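Dimethyladenosine transferase, putative (Plasmodium falciparum, PDB 2H1R) probably transfers methyl groups from S-adenosyl-L-methionine to adenines of ribosomal RNA. Local coordinates at residues Phe140-Glu143 with Phe144-Met148; Asp209-Leu212 with Arg213-Ser217; Met76-Glu79 with Val80-Cys84; Ala150-Asp154 with Ser155-Arg159. All coordinates share one frame; numbering follows the deposited sequence.

Contact 1 of 4, residues Phe140-Glu143 with Phe144-Met148; sequences FQKE and FAERM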
loop_
_atom_site.group_PDB
_atom_site.type_symbol
_atom_site.label_atom_id
_atom_site.label_comp_id
_atom_site.label_asym_id
_atom_site.label_seq_id
_atom_site.Cartn_x
_atom_site.Cartn_y
_atom_site.Cartn_z
ATOM N N PHE A 140 5.458 -11.127 2.332
ATOM C CA PHE A 140 5.422 -11.093 0.865
ATOM C C PHE A 140 6.613 -11.847 0.290
ATOM O O PHE A 140 7.678 -11.914 0.892
ATOM C CB PHE A 140 5.511 -9.644 0.330
ATOM C CG PHE A 140 4.334 -8.756 0.670
ATOM C CD1 PHE A 140 3.150 -8.828 -0.062
ATOM C CD2 PHE A 140 4.451 -7.780 1.654
ATOM C CE1 PHE A 140 2.069 -7.998 0.226
ATOM C CE2 PHE A 140 3.376 -6.924 1.957
ATOM C CZ PHE A 140 2.168 -7.042 1.230
ATOM N N GLN A 141 6.460 -12.359 -0.923
ATOM C CA GLN A 141 7.618 -12.845 -1.672
ATOM C C GLN A 141 8.705 -11.753 -1.708
ATOM O O GLN A 141 8.377 -10.561 -1.796
ATOM C CB GLN A 141 7.152 -13.273 -3.065
ATOM C CG GLN A 141 7.990 -14.355 -3.710
ATOM C CD GLN A 141 7.414 -14.835 -5.041
ATOM O OE1 GLN A 141 6.347 -15.449 -5.085
ATOM N NE2 GLN A 141 8.147 -14.591 -6.128
ATOM N N LYS A 142 9.986 -12.144 -1.602
ATOM C CA LYS A 142 11.099 -11.214 -1.371
ATOM C C LYS A 142 11.161 -10.028 -2.341
ATOM O O LYS A 142 11.462 -8.897 -1.941
ATOM C CB LYS A 142 12.441 -11.956 -1.436
ATOM C CG LYS A 142 13.682 -11.083 -1.182
ATOM C CD LYS A 142 15.003 -11.867 -1.373
ATOM C CE LYS A 142 15.394 -12.007 -2.861
ATOM N NZ LYS A 142 16.593 -12.907 -3.017
ATOM N N GLU A 143 10.893 -10.321 -3.606
ATOM C CA GLU A 143 11.072 -9.368 -4.708
ATOM C C GLU A 143 10.057 -8.217 -4.522
ATOM O O GLU A 143 10.414 -7.025 -4.645
ATOM C CB GLU A 143 10.867 -10.083 -6.060
ATOM C CG GLU A 143 11.675 -11.429 -6.316
ATOM C CD GLU A 143 11.310 -12.647 -5.417
ATOM O OE1 GLU A 143 11.896 -12.790 -4.338
ATOM O OE2 GLU A 143 10.482 -13.503 -5.805
ATOM N N PHE A 144 8.821 -8.580 -4.161
ATOM C CA PHE A 144 7.773 -7.579 -3.929
ATOM C C PHE A 144 8.086 -6.727 -2.710
ATOM O O PHE A 144 7.992 -5.517 -2.762
ATOM C CB PHE A 144 6.390 -8.226 -3.803
ATOM C CG PHE A 144 5.273 -7.221 -3.705
ATOM C CD1 PHE A 144 4.685 -6.701 -4.852
ATOM C CD2 PHE A 144 4.818 -6.776 -2.474
ATOM C CE1 PHE A 144 3.655 -5.761 -4.762
ATOM C CE2 PHE A 144 3.782 -5.835 -2.391
ATOM C CZ PHE A 144 3.214 -5.323 -3.531
ATOM N N ALA A 145 8.451 -7.369 -1.601
ATOM C CA ALA A 145 8.883 -6.632 -0.420
ATOM C C ALA A 145 10.065 -5.701 -0.681
ATOM O O ALA A 145 10.100 -4.624 -0.115
ATOM C CB ALA A 145 9.173 -7.570 0.716
ATOM N N GLU A 146 11.034 -6.105 -1.520
ATOM C CA GLU A 146 12.202 -5.228 -1.787
ATOM C C GLU A 146 11.733 -3.915 -2.450
ATOM O O GLU A 146 12.251 -2.857 -2.158
ATOM C CB GLU A 146 13.212 -5.855 -2.756
ATOM C CG GLU A 146 14.162 -6.973 -2.310
ATOM C CD GLU A 146 14.991 -7.432 -3.540
ATOM O OE1 GLU A 146 15.551 -6.537 -4.259
ATOM O OE2 GLU A 146 15.042 -8.663 -3.834
ATOM N N ARG A 147 10.746 -4.024 -3.337
ATOM C CA ARG A 147 10.088 -2.856 -3.972
ATOM C C ARG A 147 9.386 -1.903 -2.984
ATOM O O ARG A 147 9.499 -0.693 -3.073
ATOM C CB ARG A 147 9.043 -3.351 -4.946
ATOM C CG ARG A 147 9.561 -4.064 -6.175
ATOM C CD ARG A 147 8.813 -3.579 -7.411
ATOM N NE ARG A 147 7.461 -4.102 -7.537
ATOM C CZ ARG A 147 6.418 -3.423 -8.032
ATOM N NH1 ARG A 147 6.538 -2.153 -8.420
ATOM N NH2 ARG A 147 5.235 -4.007 -8.114
ATOM N N MET A 148 8.657 -2.465 -2.018
ATOM C CA MET A 148 7.981 -1.637 -1.046
ATOM C C MET A 148 9.042 -0.937 -0.210
ATOM O O MET A 148 8.828 0.149 0.266
ATOM C CB MET A 148 7.112 -2.504 -0.117
ATOM C CG MET A 148 5.890 -3.110 -0.782
ATOM S SD MET A 148 5.095 -4.204 0.409
ATOM C CE MET A 148 4.385 -3.001 1.564
#
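Phe140 and Phe144 pack ring against ring where strand 135-141 gives way to helix 142-148. This junction belongs to the sheet of the class I methyltransferase fold. The Phe140 side chain is about 7 Å from that of Asn113, a predicted S-adenosyl-L-methionine-binding residue. CD2 of Phe144 sits over one face of the Phe140 ring, toward its rim, and comes within 3.6 Å of Phe140 CD1. The two planes are inclined at 43°, so the pair is neither a stack nor an edge-to-face contact. CG of Phe144 lies anti to the backbone N (chi1 -174°), which turns the ring back toward the strand end. One helical turn on, the sulfur of Met148 reaches the same Phe140 ring. SD lies 4.2 Å from the ring centroid, 34° off the normal, an oblique Met-aromatic contact. This apolar side is tight and buried. Ile123 of helix 119-128 and strand 189-196 cover it further, and helix 159-167 packs on Phe144 and Met148.

The other side is polar and looser. Lys142 and Glu146 are exposed. Lys142 NZ and Glu146 OE2 stay 4.6 Å apart, too far for a salt bridge, and OE2 lies against the lysine chain, 3.5 Å from Lys142 CE. Gln141 holds the N-cap position. Its backbone O takes the N-H of Ala145 at 3.2 Å in a nearly straight bond. Gln141 NE2 gives a 2.6 Å hydrogen bond to Glu143 OE2, close to the amide plane. The two polar pairs thus differ: Gln141 and Glu143 are fixed by a short bond, whereas Lys142 and Glu146 attract at a distance, probably weakly in solvent.

Contact 2 of 4, residues Asp209-Leu212 with Arg213-Ser217; sequences DNLL and RICFS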
loop_
_atom_site.group_PDB
_atom_site.type_symbol
_atom_site.label_atom_id
_atom_site.label_comp_id
_atom_site.label_asym_id
_atom_site.label_seq_id
_atom_site.Cartn_x
_atom_site.Cartn_y
_atom_site.Cartn_z
ATOM N N ASP A 209 -2.523 8.922 -7.489
ATOM C CA ASP A 209 -2.078 7.761 -8.236
ATOM C C ASP A 209 -1.980 8.068 -9.743
ATOM O O ASP A 209 -1.100 7.538 -10.435
ATOM C CB ASP A 209 -2.962 6.534 -7.964
ATOM C CG ASP A 209 -2.358 5.254 -8.517
ATOM O OD1 ASP A 209 -1.228 4.851 -8.105
ATOM O OD2 ASP A 209 -3.014 4.682 -9.391
ATOM N N ASN A 210 -2.863 8.915 -10.262
ATOM C CA ASN A 210 -2.788 9.228 -11.693
ATOM C C ASN A 210 -1.607 10.120 -12.032
ATOM O O ASN A 210 -0.970 9.944 -13.088
ATOM C CB ASN A 210 -4.081 9.856 -12.213
ATOM C CG ASN A 210 -5.194 8.855 -12.365
ATOM O OD1 ASN A 210 -4.979 7.641 -12.351
ATOM N ND2 ASN A 210 -6.401 9.356 -12.526
ATOM N N LEU A 211 -1.319 11.063 -11.147
ATOM C CA LEU A 211 -0.116 11.918 -11.276
ATOM C C LEU A 211 1.140 11.038 -11.253
ATOM O O LEU A 211 2.049 11.201 -12.084
ATOM C CB LEU A 211 -0.049 12.953 -10.145
ATOM C CG LEU A 211 1.263 13.750 -10.000
ATOM C CD1 LEU A 211 1.561 14.643 -11.221
ATOM C CD2 LEU A 211 1.295 14.596 -8.726
ATOM N N LEU A 212 1.189 10.104 -10.315
ATOM C CA LEU A 212 2.326 9.162 -10.273
ATOM C C LEU A 212 2.454 8.302 -11.507
ATOM O O LEU A 212 3.570 8.033 -11.932
ATOM C CB LEU A 212 2.324 8.289 -9.011
ATOM C CG LEU A 212 2.588 9.042 -7.690
ATOM C CD1 LEU A 212 2.424 8.050 -6.551
ATOM C CD2 LEU A 212 3.970 9.628 -7.588
ATOM N N ARG A 213 1.343 7.846 -12.076
ATOM C CA ARG A 213 1.389 7.067 -13.327
ATOM C C ARG A 213 1.962 7.880 -14.505
ATOM O O ARG A 213 2.764 7.356 -15.307
ATOM C CB ARG A 213 0.009 6.494 -13.675
ATOM C CG ARG A 213 -0.371 5.315 -12.766
ATOM C CD ARG A 213 -1.821 4.898 -13.053
ATOM N NE ARG A 213 -2.269 3.792 -12.227
ATOM C CZ ARG A 213 -2.132 2.512 -12.568
ATOM N NH1 ARG A 213 -1.532 2.194 -13.699
ATOM N NH2 ARG A 213 -2.575 1.547 -11.763
ATOM N N ILE A 214 1.611 9.157 -14.584
ATOM C CA ILE A 214 2.192 10.018 -15.600
ATOM C C ILE A 214 3.705 10.119 -15.433
ATOM O O ILE A 214 4.462 9.917 -16.399
ATOM C CB ILE A 214 1.572 11.453 -15.584
ATOM C CG1 ILE A 214 0.092 11.394 -15.924
ATOM C CG2 ILE A 214 2.265 12.347 -16.605
ATOM C CD1 ILE A 214 -0.620 12.736 -15.734
ATOM N N CYS A 215 4.129 10.437 -14.224
ATOM C CA CYS A 215 5.530 10.668 -13.907
ATOM C C CYS A 215 6.375 9.394 -13.976
ATOM O O CYS A 215 7.505 9.443 -14.472
ATOM C CB CYS A 215 5.660 11.304 -12.519
ATOM S SG CYS A 215 4.913 12.988 -12.486
ATOM N N PHE A 216 5.831 8.273 -13.508
ATOM C CA PHE A 216 6.599 7.020 -13.485
ATOM C C PHE A 216 6.577 6.251 -14.773
ATOM O O PHE A 216 7.226 5.242 -14.875
ATOM C CB PHE A 216 6.315 6.134 -12.241
ATOM C CG PHE A 216 7.078 6.567 -11.014
ATOM C CD1 PHE A 216 6.666 7.662 -10.284
ATOM C CD2 PHE A 216 8.261 5.892 -10.613
ATOM C CE1 PHE A 216 7.379 8.103 -9.172
ATOM C CE2 PHE A 216 9.004 6.331 -9.501
ATOM C CZ PHE A 216 8.575 7.435 -8.783
ATOM N N SER A 217 5.847 6.744 -15.773
ATOM C CA SER A 217 5.855 6.135 -17.098
ATOM C C SER A 217 7.255 6.120 -17.724
ATOM O O SER A 217 7.590 5.220 -18.494
ATOM C CB SER A 217 4.912 6.861 -18.043
ATOM O OG SER A 217 5.129 6.374 -19.354
#
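The guanidinium of Arg213 meets Asp209 at its edge, and the ring of Phe216 has the carbonyl O of Leu212 at its edge. Arg213 NE donates to Asp209 OD2 at 3.1 Å, forming a salt bridge. The oxygen lies near the guanidinium plane. From the acid's side the approach is less regular, since NE stands above the carboxylate plane, and the two planes are 86° apart. CG of Arg213 sits beside the backbone N (chi1 -74°), which turns the chain back along the helix, and the extended chain then reaches OD2. OD1 of Asp209 has its own partners on helix 159-167, a salt bridge to Arg159 and a hydrogen bond from Asn163. Both arginines approach the carboxylate, one at each oxygen, which would favour its anionic form.

All of this lies along helix 205-216, where i to i+4 backbone bonds run from Asp209 to Phe216. Leu212 and Phe216 point the same way, with CD2 of the leucine 4.1 Å from CE1 of the ring. Both lean on helix 159-167. Leu211 CD1 and Cys215 SG meet at 3.9 Å on another side of the helix. There Phe227 of helix 223-227 touches both, while Leu286 and Phe282 of helix 279-291 pack on Leu211 and Cys215 respectively.

Contact 3 of 4, residues Met76-Glu79 with Val80-Cys84; sequences MISE and VKKRC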
loop_
_atom_site.group_PDB
_atom_site.type_symbol
_atom_site.label_atom_id
_atom_site.label_comp_id
_atom_site.label_asym_id
_atom_site.label_seq_id
_atom_site.Cartn_x
_atom_site.Cartn_y
_atom_site.Cartn_z
ATOM N N MET A 76 -9.948 -26.442 5.664
ATOM C CA MET A 76 -8.890 -26.111 6.612
ATOM C C MET A 76 -9.466 -25.248 7.749
ATOM O O MET A 76 -9.056 -25.385 8.900
ATOM C CB MET A 76 -7.737 -25.389 5.918
ATOM C CG MET A 76 -7.010 -26.203 4.853
ATOM S SD MET A 76 -5.752 -25.219 4.000
ATOM C CE MET A 76 -4.359 -25.368 5.142
ATOM N N ILE A 77 -10.425 -24.381 7.413
ATOM C CA ILE A 77 -11.109 -23.520 8.393
ATOM C C ILE A 77 -11.703 -24.301 9.586
ATOM O O ILE A 77 -11.495 -23.922 10.742
ATOM C CB ILE A 77 -12.178 -22.608 7.708
ATOM C CG1 ILE A 77 -11.507 -21.453 6.939
ATOM C CG2 ILE A 77 -13.209 -22.086 8.696
ATOM C CD1 ILE A 77 -10.777 -20.418 7.810
ATOM N N SER A 78 -12.421 -25.389 9.308
ATOM C CA SER A 78 -13.055 -26.160 10.382
ATOM C C SER A 78 -12.046 -26.830 11.307
ATOM O O SER A 78 -12.333 -27.034 12.479
ATOM C CB SER A 78 -14.062 -27.188 9.837
ATOM O OG SER A 78 -13.449 -28.448 9.595
ATOM N N GLU A 79 -10.861 -27.167 10.805
ATOM C CA GLU A 79 -9.827 -27.731 11.681
ATOM C C GLU A 79 -9.254 -26.673 12.658
ATOM O O GLU A 79 -9.017 -26.964 13.830
ATOM C CB GLU A 79 -8.704 -28.402 10.882
ATOM C CG GLU A 79 -8.998 -29.851 10.474
ATOM C CD GLU A 79 -9.326 -30.759 11.664
ATOM O OE1 GLU A 79 -10.483 -31.253 11.718
ATOM O OE2 GLU A 79 -8.448 -30.986 12.541
ATOM N N VAL A 80 -9.029 -25.461 12.154
ATOM C CA VAL A 80 -8.500 -24.364 12.976
ATOM C C VAL A 80 -9.519 -23.986 14.053
ATOM O O VAL A 80 -9.174 -23.840 15.222
ATOM C CB VAL A 80 -8.185 -23.134 12.102
ATOM C CG1 VAL A 80 -7.745 -21.947 12.955
ATOM C CG2 VAL A 80 -7.091 -23.474 11.108
ATOM N N LYS A 81 -10.770 -23.825 13.638
ATOM C CA LYS A 81 -11.892 -23.628 14.560
ATOM C C LYS A 81 -11.910 -24.674 15.671
ATOM O O LYS A 81 -11.913 -24.320 16.837
ATOM C CB LYS A 81 -13.205 -23.648 13.790
ATOM C CG LYS A 81 -13.929 -22.309 13.758
ATOM C CD LYS A 81 -15.011 -22.231 14.873
ATOM C CE LYS A 81 -14.680 -21.236 16.022
ATOM N NZ LYS A 81 -13.504 -21.649 16.888
ATOM N N LYS A 82 -11.877 -25.958 15.312
ATOM C CA LYS A 82 -11.804 -27.042 16.315
ATOM C C LYS A 82 -10.603 -26.913 17.223
ATOM O O LYS A 82 -10.706 -27.104 18.449
ATOM C CB LYS A 82 -11.771 -28.418 15.645
ATOM C CG LYS A 82 -13.133 -28.837 15.126
ATOM C CD LYS A 82 -13.042 -30.062 14.220
ATOM C CE LYS A 82 -14.381 -30.292 13.532
ATOM N NZ LYS A 82 -14.225 -31.228 12.372
ATOM N N ARG A 83 -9.460 -26.602 16.624
ATOM C CA ARG A 83 -8.225 -26.450 17.364
ATOM C C ARG A 83 -8.318 -25.345 18.413
ATOM O O ARG A 83 -7.947 -25.543 19.568
ATOM C CB ARG A 83 -7.076 -26.135 16.412
ATOM C CG ARG A 83 -5.763 -26.000 17.126
ATOM C CD ARG A 83 -4.675 -25.553 16.203
ATOM N NE ARG A 83 -3.445 -25.433 16.963
ATOM C CZ ARG A 83 -2.269 -25.191 16.426
ATOM N NH1 ARG A 83 -2.158 -25.046 15.113
ATOM N NH2 ARG A 83 -1.209 -25.088 17.220
ATOM N N CYS A 84 -8.791 -24.180 17.991
ATOM C CA CYS A 84 -8.865 -23.021 18.886
ATOM C C CYS A 84 -9.856 -23.270 20.048
ATOM O O CYS A 84 -9.538 -22.987 21.200
ATOM C CB CYS A 84 -9.200 -21.773 18.078
ATOM S SG CYS A 84 -7.822 -21.331 16.902
HETATM O O HOH W 1 -12.372 -31.368 9.755
#
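Ser78 O accepts the N-H of Lys82 at 3.1 Å, one of four successive i to i+4 bonds that join Met76-Glu79 to Val80-Arg83 in helix 74-86. The side chain of Lys82 then runs back over Ser78. Its CG sits beside the backbone N (chi1 -76°) and the rest is extended, so the ammonium arrives near Ser78 OG and the carboxylate of Glu79. Lys82 NZ lies 3.8 Å from Glu79 OE1, a long salt bridge. A water bridges the three groups. It donates to Glu79 OE1 at 2.7 Å, lies 3.1 Å from Ser78 OG, and accepts a weak bond from Lys82 NZ.

Val80 is buried against Thr57 of helix 57-60. Its CG2 also lies 3.5 Å from Met76 O, one turn back. Ile77 rests on Asp71, a predicted S-adenosyl-L-methionine-binding residue, and on Cys51. Arg83 extends away to Asn55, Thr53 and Glu87. The helix belongs to the beta-alpha-beta unit of strand 66-70 and strand 92-93 in the class I methyltransferase fold. The water lies beside the long ion pair and adds a second, indirect link; at this distance and at the surface the attraction is probably modest.

Contact 4 of 4, residues Ala150-Asp154 with Ser155-Arg159; sequences ANVGD and SNYSR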
loop_
_atom_site.group_PDB
_atom_site.type_symbol
_atom_site.label_atom_id
_atom_site.label_comp_id
_atom_site.label_asym_id
_atom_site.label_seq_id
_atom_site.Cartn_x
_atom_site.Cartn_y
_atom_site.Cartn_z
ATOM N N ALA A 150 12.098 -0.167 -1.231
ATOM C CA ALA A 150 13.122 0.479 -2.087
ATOM C C ALA A 150 13.618 1.866 -1.669
ATOM O O ALA A 150 12.871 2.722 -1.122
ATOM C CB ALA A 150 12.710 0.417 -3.529
ATOM N N ASN A 151 14.915 2.101 -1.898
ATOM C CA ASN A 151 15.493 3.422 -1.636
ATOM C C ASN A 151 15.277 4.383 -2.804
ATOM O O ASN A 151 15.271 3.986 -3.969
ATOM C CB ASN A 151 16.997 3.323 -1.358
ATOM C CG ASN A 151 17.320 2.367 -0.222
ATOM O OD1 ASN A 151 18.005 1.368 -0.427
ATOM N ND2 ASN A 151 16.834 2.668 0.972
ATOM N N VAL A 152 15.119 5.658 -2.468
ATOM C CA VAL A 152 14.910 6.701 -3.489
ATOM C C VAL A 152 16.131 6.736 -4.422
ATOM O O VAL A 152 17.276 6.683 -3.961
ATOM C CB VAL A 152 14.630 8.058 -2.849
ATOM C CG1 VAL A 152 15.760 8.478 -1.947
ATOM C CG2 VAL A 152 14.347 9.174 -3.910
ATOM N N GLY A 153 15.883 6.757 -5.720
ATOM C CA GLY A 153 16.972 6.833 -6.686
ATOM C C GLY A 153 17.494 5.469 -7.157
ATOM O O GLY A 153 18.159 5.415 -8.191
ATOM N N ASP A 154 17.185 4.380 -6.439
ATOM C CA ASP A 154 17.501 2.983 -6.913
ATOM C C ASP A 154 16.573 2.592 -8.039
ATOM O O ASP A 154 15.431 3.088 -8.111
ATOM C CB ASP A 154 17.464 1.939 -5.783
ATOM C CG ASP A 154 18.608 2.097 -4.749
ATOM O OD1 ASP A 154 19.520 2.938 -4.917
ATOM O OD2 ASP A 154 18.621 1.326 -3.754
ATOM N N SER A 155 17.036 1.734 -8.963
ATOM C CA SER A 155 16.237 1.439 -10.147
ATOM C C SER A 155 14.966 0.648 -9.853
ATOM O O SER A 155 14.073 0.609 -10.698
ATOM C CB SER A 155 17.062 0.723 -11.228
ATOM O OG SER A 155 18.090 1.583 -11.695
ATOM N N ASN A 156 14.886 0.029 -8.683
ATOM C CA ASN A 156 13.634 -0.721 -8.313
ATOM C C ASN A 156 12.657 0.178 -7.515
ATOM O O ASN A 156 11.629 -0.291 -7.005
ATOM C CB ASN A 156 13.932 -2.026 -7.527
ATOM C CG ASN A 156 14.580 -1.758 -6.186
ATOM O OD1 ASN A 156 15.247 -0.731 -5.984
ATOM N ND2 ASN A 156 14.376 -2.680 -5.231
ATOM N N TYR A 157 12.958 1.459 -7.422
ATOM C CA TYR A 157 12.068 2.429 -6.719
ATOM C C TYR A 157 10.952 2.813 -7.681
ATOM O O TYR A 157 11.221 3.147 -8.818
ATOM C CB TYR A 157 12.919 3.615 -6.301
ATOM C CG TYR A 157 12.233 4.748 -5.572
ATOM C CD1 TYR A 157 11.832 4.608 -4.244
ATOM C CD2 TYR A 157 12.019 5.969 -6.211
ATOM C CE1 TYR A 157 11.255 5.687 -3.537
ATOM C CE2 TYR A 157 11.453 7.040 -5.525
ATOM C CZ TYR A 157 11.037 6.875 -4.203
ATOM O OH TYR A 157 10.466 7.939 -3.529
ATOM N N SER A 158 9.690 2.726 -7.237
ATOM C CA SER A 158 8.567 2.779 -8.189
ATOM C C SER A 158 7.345 3.507 -7.600
ATOM O O SER A 158 7.387 3.972 -6.433
ATOM C CB SER A 158 8.182 1.366 -8.650
ATOM O OG SER A 158 7.518 0.676 -7.593
ATOM N N ARG A 159 6.299 3.606 -8.412
ATOM C CA ARG A 159 5.016 4.196 -7.963
ATOM C C ARG A 159 4.507 3.434 -6.730
ATOM O O ARG A 159 4.068 4.051 -5.766
ATOM C CB ARG A 159 4.007 4.128 -9.086
ATOM C CG ARG A 159 2.628 4.747 -8.738
ATOM C CD ARG A 159 1.719 4.726 -9.936
ATOM N NE ARG A 159 1.716 3.424 -10.606
ATOM C CZ ARG A 159 0.834 2.458 -10.363
ATOM N NH1 ARG A 159 0.929 1.302 -11.007
ATOM N NH2 ARG A 159 -0.149 2.640 -9.489
HETATM O O HOH W 2 16.246 0.017 -3.299
#
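Two successive beta turns build the loop between helix 142-148 and helix 159-167, and the ring of Tyr157 folds back beneath them. The first, type II, spans Asn151 to Asp154, and Gly153 takes its positive-phi position. The second, type I, spans Asp154 to Tyr157. It is closed by Tyr157 N donating to Asp154 O at 3.0 Å, with the donor well above the carbonyl plane.

Val152 covers the tyrosine ring. Its CA stands over the centre of one face, 3.7 Å from the centroid and 6° off the normal, a CH-pi contact. CG2 of the same valine adds a touch at 3.9 Å to Tyr157 CE2. The tyrosine CG lies anti to the backbone N (chi1 180°), which swings the ring under the first turn. Ala150 CB rests 3.7 Å from Asn156 OD1.

A water ties the two turns together. It accepts from Asn151 N at 2.8 Å and donates to Asp154 OD2 at 2.7 Å and to Asn156 OD1 at 3.0 Å. The water thus satisfies a backbone N-H and links the side chains of Asp154 and Asn156.

Outside the loop, Tyr157 OH bonds to Leu277 O, and Arg220 binds Ser155 OG and Gly153 O. Ser158 occupies the N-cap position of helix 159-167, and its N bonds to Thr161 OG1. Ala150 and Tyr157 also pack against that helix.

Contacts 1 and 2 each combine a buried apolar side with a polar one, while contacts 3 and 4 lie at the surface and each include a bridging water. Contact 1 starts at the C-terminal end of an inner strand of the central sheet. The centres of contacts 1 and 3 are about 30 Å apart, and both come near predicted cofactor-binding residues. Contacts 1 and 4 touch where Arg147 packs on Ser158. Contact 4 reaches contact 2 through Arg159, so contacts 1, 4 and 2 form a connected series. Aromatic and sulfur packing dominates contact 1, an ion pair and leucines mark contact 2, a water-linked Ser78, Glu79 and Lys82 cluster marks contact 3, and turns shape contact 4.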